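PDB 3OJO: Cap5O from Staphylococcus aureus, which probably oxidises UDP-N-acetyl-mannosamine with NAD as cofactor, a step in making the capsular polysaccharide of the bacterium. Local coordinates for residues K120-I131 and D154-E162. Sequence-based numbering, arbitrary orientation.
With NAD (nicotinamide-adenine-dinucleotide), chain J.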
loop_
_atom_site.group_PDB
_atom_site.type_symbol
_atom_site.label_atom_id
_atom_site.label_comp_id
_atom_site.label_asym_id
_atom_site.label_seq_id
_atom_site.Cartn_x
_atom_site.Cartn_y
_atom_site.Cartn_z
ATOM N N LYS B 120 -35.813 21.350 15.067
ATOM C CA LYS B 120 -37.067 20.878 15.646
ATOM C C LYS B 120 -36.963 19.364 15.853
ATOM O O LYS B 120 -36.153 18.713 15.189
ATOM C CB LYS B 120 -38.262 21.201 14.710
ATOM C CG LYS B 120 -38.321 22.637 14.152
ATOM C CD LYS B 120 -38.950 23.651 15.108
ATOM C CE LYS B 120 -39.051 25.036 14.500
ATOM N NZ LYS B 120 -37.796 25.830 14.667
ATOM N N LYS B 121 -37.766 18.801 16.781
ATOM C CA LYS B 121 -37.751 17.356 17.022
ATOM C C LYS B 121 -38.182 16.585 15.761
ATOM O O LYS B 121 -39.078 17.036 15.041
ATOM C CB LYS B 121 -38.588 16.986 18.256
ATOM C CG LYS B 121 -37.864 17.297 19.565
ATOM C CD LYS B 121 -38.677 16.983 20.802
ATOM C CE LYS B 121 -37.833 17.004 22.063
ATOM N NZ LYS B 121 -37.286 18.359 22.383
ATOM N N GLY B 122 -37.470 15.493 15.472
ATOM C CA GLY B 122 -37.707 14.640 14.307
ATOM C C GLY B 122 -36.776 14.887 13.130
ATOM O O GLY B 122 -36.758 14.096 12.179
ATOM N N ASN B 123 -35.990 15.987 13.190
ATOM C CA ASN B 123 -35.052 16.407 12.143
ATOM C C ASN B 123 -33.849 15.479 11.937
ATOM O O ASN B 123 -33.387 14.824 12.880
ATOM C CB ASN B 123 -34.578 17.848 12.386
ATOM C CG ASN B 123 -35.612 18.921 12.106
ATOM O OD1 ASN B 123 -36.736 18.663 11.627
ATOM N ND2 ASN B 123 -35.235 20.159 12.383
ATOM N N THR B 124 -33.338 15.453 10.687
ATOM C CA THR B 124 -32.158 14.680 10.293
ATOM C C THR B 124 -31.039 15.622 9.833
ATOM O O THR B 124 -31.290 16.534 9.044
ATOM C CB THR B 124 -32.500 13.619 9.239
ATOM O OG1 THR B 124 -33.626 12.868 9.687
ATOM C CG2 THR B 124 -31.325 12.661 8.954
ATOM N N ILE B 125 -29.817 15.411 10.355
ATOM C CA ILE B 125 -28.620 16.153 9.969
ATOM C C ILE B 125 -27.693 15.162 9.291
ATOM O O ILE B 125 -27.282 14.180 9.906
ATOM C CB ILE B 125 -27.911 16.896 11.144
ATOM C CG1 ILE B 125 -28.893 17.758 12.026
ATOM C CG2 ILE B 125 -26.670 17.673 10.669
ATOM C CD1 ILE B 125 -29.608 18.856 11.416
ATOM N N ILE B 126 -27.411 15.403 8.007
ATOM C CA ILE B 126 -26.494 14.607 7.201
ATOM C C ILE B 126 -25.275 15.458 6.926
ATOM O O ILE B 126 -25.408 16.605 6.504
ATOM C CB ILE B 126 -27.106 14.053 5.899
ATOM C CG1 ILE B 126 -28.390 13.235 6.180
ATOM C CG2 ILE B 126 -26.063 13.206 5.123
ATOM C CD1 ILE B 126 -29.292 13.064 4.972
ATOM N N VAL B 127 -24.090 14.914 7.213
ATOM C CA VAL B 127 -22.838 15.582 6.913
ATOM C C VAL B 127 -22.253 14.825 5.717
ATOM O O VAL B 127 -21.929 13.639 5.834
ATOM C CB VAL B 127 -21.915 15.671 8.145
ATOM C CG1 VAL B 127 -20.608 16.375 7.808
ATOM C CG2 VAL B 127 -22.616 16.402 9.282
ATOM N N GLU B 128 -22.265 15.473 4.529
ATOM C CA GLU B 128 -21.750 14.890 3.283
ATOM C C GLU B 128 -20.263 15.219 3.067
ATOM O O GLU B 128 -19.586 14.529 2.316
ATOM C CB GLU B 128 -22.575 15.343 2.079
ATOM C CG GLU B 128 -23.769 14.456 1.777
ATOM C CD GLU B 128 -24.470 14.738 0.457
ATOM O OE1 GLU B 128 -24.068 15.695 -0.249
ATOM O OE2 GLU B 128 -25.437 14.007 0.134
ATOM N N SER B 129 -19.770 16.262 3.729
ATOM C CA SER B 129 -18.394 16.748 3.701
ATOM C C SER B 129 -17.441 15.722 4.315
ATOM O O SER B 129 -17.845 14.927 5.170
ATOM C CB SER B 129 -18.298 18.042 4.513
ATOM O OG SER B 129 -19.223 19.009 4.052
ATOM N N THR B 130 -16.170 15.777 3.925
ATOM C CA THR B 130 -15.165 14.873 4.471
ATOM C C THR B 130 -14.897 15.240 5.900
ATOM O O THR B 130 -14.613 16.405 6.186
ATOM C CB THR B 130 -13.912 14.866 3.600
ATOM O OG1 THR B 130 -14.314 14.391 2.312
ATOM C CG2 THR B 130 -12.810 13.970 4.171
ATOM N N ILE B 131 -15.035 14.275 6.815
ATOM C CA ILE B 131 -14.801 14.546 8.228
ATOM C C ILE B 131 -13.843 13.563 8.859
ATOM O O ILE B 131 -13.843 12.381 8.491
ATOM C CB ILE B 131 -16.112 14.736 9.025
ATOM C CG1 ILE B 131 -16.981 13.474 8.996
ATOM C CG2 ILE B 131 -16.861 16.013 8.586
ATOM C CD1 ILE B 131 -18.269 13.597 9.686
ATOM N N ASP B 154 -34.870 12.224 19.257
ATOM C CA ASP B 154 -35.345 13.551 18.852
ATOM C C ASP B 154 -34.808 13.998 17.475
ATOM O O ASP B 154 -35.556 14.588 16.697
ATOM C CB ASP B 154 -34.993 14.600 19.918
ATOM C CG ASP B 154 -35.416 14.277 21.334
ATOM O OD1 ASP B 154 -36.573 13.871 21.527
ATOM O OD2 ASP B 154 -34.615 14.505 22.253
ATOM N N ILE B 155 -33.507 13.760 17.197
ATOM C CA ILE B 155 -32.848 14.097 15.923
ATOM C C ILE B 155 -31.943 12.977 15.423
ATOM O O ILE B 155 -31.374 12.228 16.223
ATOM C CB ILE B 155 -32.116 15.460 15.897
ATOM C CG1 ILE B 155 -31.109 15.615 17.030
ATOM C CG2 ILE B 155 -33.052 16.636 15.742
ATOM C CD1 ILE B 155 -29.736 15.227 16.578
ATOM N N TYR B 156 -31.749 12.923 14.107
ATOM C CA TYR B 156 -30.937 11.880 13.507
ATOM C C TYR B 156 -29.660 12.408 12.894
ATOM O O TYR B 156 -29.700 13.361 12.112
ATOM C CB TYR B 156 -31.768 11.019 12.550
ATOM C CG TYR B 156 -33.053 10.547 13.194
ATOM C CD1 TYR B 156 -33.041 9.558 14.178
ATOM C CD2 TYR B 156 -34.271 11.145 12.887
ATOM C CE1 TYR B 156 -34.212 9.161 14.821
ATOM C CE2 TYR B 156 -35.452 10.752 13.519
ATOM C CZ TYR B 156 -35.417 9.762 14.490
ATOM O OH TYR B 156 -36.576 9.373 15.123
ATOM N N LEU B 157 -28.522 11.831 13.314
ATOM C CA LEU B 157 -27.200 12.222 12.851
ATOM C C LEU B 157 -26.594 11.168 11.909
ATOM O O LEU B 157 -26.286 10.057 12.342
ATOM C CB LEU B 157 -26.265 12.495 14.038
ATOM C CG LEU B 157 -26.532 13.675 14.968
ATOM C CD1 LEU B 157 -25.370 13.843 15.946
ATOM C CD2 LEU B 157 -26.735 14.972 14.196
ATOM N N VAL B 158 -26.457 11.521 10.615
ATOM C CA VAL B 158 -25.908 10.670 9.551
ATOM C C VAL B 158 -24.659 11.310 8.912
ATOM O O VAL B 158 -24.675 12.496 8.584
ATOM C CB VAL B 158 -26.957 10.396 8.429
ATOM C CG1 VAL B 158 -26.401 9.464 7.340
ATOM C CG2 VAL B 158 -28.273 9.866 8.982
ATOM N N HIS B 159 -23.598 10.510 8.702
ATOM C CA HIS B 159 -22.454 10.884 7.898
ATOM C C HIS B 159 -22.584 10.034 6.662
ATOM O O HIS B 159 -22.541 8.809 6.751
ATOM C CB HIS B 159 -21.091 10.622 8.555
ATOM C CG HIS B 159 -19.922 10.938 7.641
ATOM N ND1 HIS B 159 -19.818 12.159 6.985
ATOM C CD2 HIS B 159 -18.844 10.183 7.311
ATOM C CE1 HIS B 159 -18.712 12.088 6.265
ATOM N NE2 HIS B 159 -18.086 10.926 6.440
ATOM N N CYS B 160 -22.829 10.667 5.523
ATOM C CA CYS B 160 -22.844 9.980 4.252
ATOM C C CYS B 160 -21.818 10.688 3.358
ATOM O O CYS B 160 -22.082 11.777 2.855
ATOM C CB CYS B 160 -24.224 9.933 3.611
ATOM S SG CYS B 160 -24.190 9.280 1.923
ATOM N N PRO B 161 -20.613 10.120 3.214
ATOM C CA PRO B 161 -19.581 10.776 2.407
ATOM C C PRO B 161 -19.941 10.895 0.935
ATOM O O PRO B 161 -20.264 9.923 0.253
ATOM C CB PRO B 161 -18.320 9.930 2.637
ATOM C CG PRO B 161 -18.648 8.988 3.702
ATOM C CD PRO B 161 -20.130 8.841 3.763
ATOM N N GLU B 162 -19.914 12.131 0.474
ATOM C CA GLU B 162 -20.258 12.438 -0.895
ATOM C C GLU B 162 -19.028 12.643 -1.767
ATOM O O GLU B 162 -18.116 13.402 -1.418
ATOM C CB GLU B 162 -21.253 13.610 -0.963
ATOM C CG GLU B 162 -22.031 13.694 -2.256
ATOM C CD GLU B 162 -22.944 12.530 -2.545
ATOM O OE1 GLU B 162 -24.175 12.692 -2.380
ATOM O OE2 GLU B 162 -22.440 11.487 -3.024
HETATM P PA NAD J . -16.866 23.730 -3.072
HETATM O O1A NAD J . -15.824 24.696 -2.666
HETATM O O2A NAD J . -16.992 23.643 -4.542
HETATM O O5B NAD J . -18.267 24.188 -2.430
HETATM C C5B NAD J . -18.369 24.623 -1.101
HETATM C C4B NAD J . -19.432 25.695 -1.055
HETATM O O4B NAD J . -19.905 25.827 0.268
HETATM C C3B NAD J . -18.924 27.067 -1.517
HETATM O O3B NAD J . -19.865 27.637 -2.420
HETATM C C2B NAD J . -18.941 27.879 -0.228
HETATM O O2B NAD J . -19.180 29.257 -0.430
HETATM C C1B NAD J . -20.048 27.209 0.566
HETATM N N9A NAD J . -19.883 27.442 2.008
HETATM C C8A NAD J . -18.691 27.449 2.701
HETATM N N7A NAD J . -18.957 27.582 4.020
HETATM C C5A NAD J . -20.302 27.668 4.168
HETATM C C6A NAD J . -21.105 27.834 5.297
HETATM N N6A NAD J . -20.515 27.926 6.494
HETATM N N1A NAD J . -22.488 27.888 5.149
HETATM C C2A NAD J . -23.067 27.766 3.895
HETATM N N3A NAD J . -22.266 27.606 2.781
HETATM C C4A NAD J . -20.906 27.558 2.915
HETATM O O3 NAD J . -16.535 22.300 -2.387
HETATM P PN NAD J . -17.098 20.898 -2.931
HETATM O O1N NAD J . -16.210 20.456 -4.035
HETATM O O2N NAD J . -18.565 20.998 -3.140
HETATM O O5D NAD J . -16.807 19.916 -1.720
HETATM C C5D NAD J . -17.089 20.277 -0.393
HETATM C C4D NAD J . -16.466 19.222 0.515
HETATM O O4D NAD J . -17.023 17.946 0.239
HETATM C C3D NAD J . -14.971 19.001 0.283
HETATM O O3D NAD J . -14.101 19.994 0.793
HETATM C C2D NAD J . -14.803 17.667 0.967
HETATM O O2D NAD J . -14.998 17.842 2.346
HETATM C C1D NAD J . -16.046 16.942 0.478
HETATM N N1N NAD J . -15.661 16.184 -0.735
HETATM C C2N NAD J . -15.839 16.687 -2.004
HETATM C C3N NAD J . -15.422 15.938 -3.115
HETATM C C7N NAD J . -15.977 16.234 -4.481
HETATM O O7N NAD J . -16.414 15.140 -5.264
HETATM N N7N NAD J . -16.019 17.496 -4.928
HETATM C C4N NAD J . -14.795 14.698 -2.923
HETATM C C5N NAD J . -14.582 14.210 -1.635
HETATM C C6N NAD J . -15.010 14.981 -0.552
HETATM O O HOH W 1 -17.294 14.002 1.074
#
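His-159 and Val-127 close the C-terminal end of a parallel strand pair. Val-127 O accepts two bonds from opposite faces of its carbonyl plane. His-159 ND1 reaches Val-127 O at 2.8 Å, bent and from above that plane; Cys-160 N comes to the same Val-127 O at 3.1 Å. CG of His-159 lies anti to the backbone N (chi1 176°), which brings the ring close to Val-127 O. Ile-131 CG1 covers one ring face, 3.7 Å from the centroid, in a CH-pi contact; Pro-161 CD lies over the other. Beyond, Glu-162 N binds Glu-128 O at 3.0 Å. Their side chains run side by side, carboxylate planes 81° apart, with Glu-128 OE2 3.1 Å from Glu-162 OE1. Tyr-195 OH and Arg-178 bind these two oxygens, respectively, and probably ease the repulsion. Thr-130 N donates to the ribose O2D of NAD at 2.9 Å. Between the ends, Val-158 N bonds to Ile-125 O and Ile-125 N to Tyr-156 O in a regular ladder. The N-terminal end is looser and more exposed: Lys-121 merely runs alongside Asp-154. In this Rossmann-type beta-alpha-beta unit, helix 135-145 covers the Val-127 and Leu-157 face, helix 185-195 the Thr-124 and Ile-126 face, and strand 86-89 continues the sheet beyond 124-127.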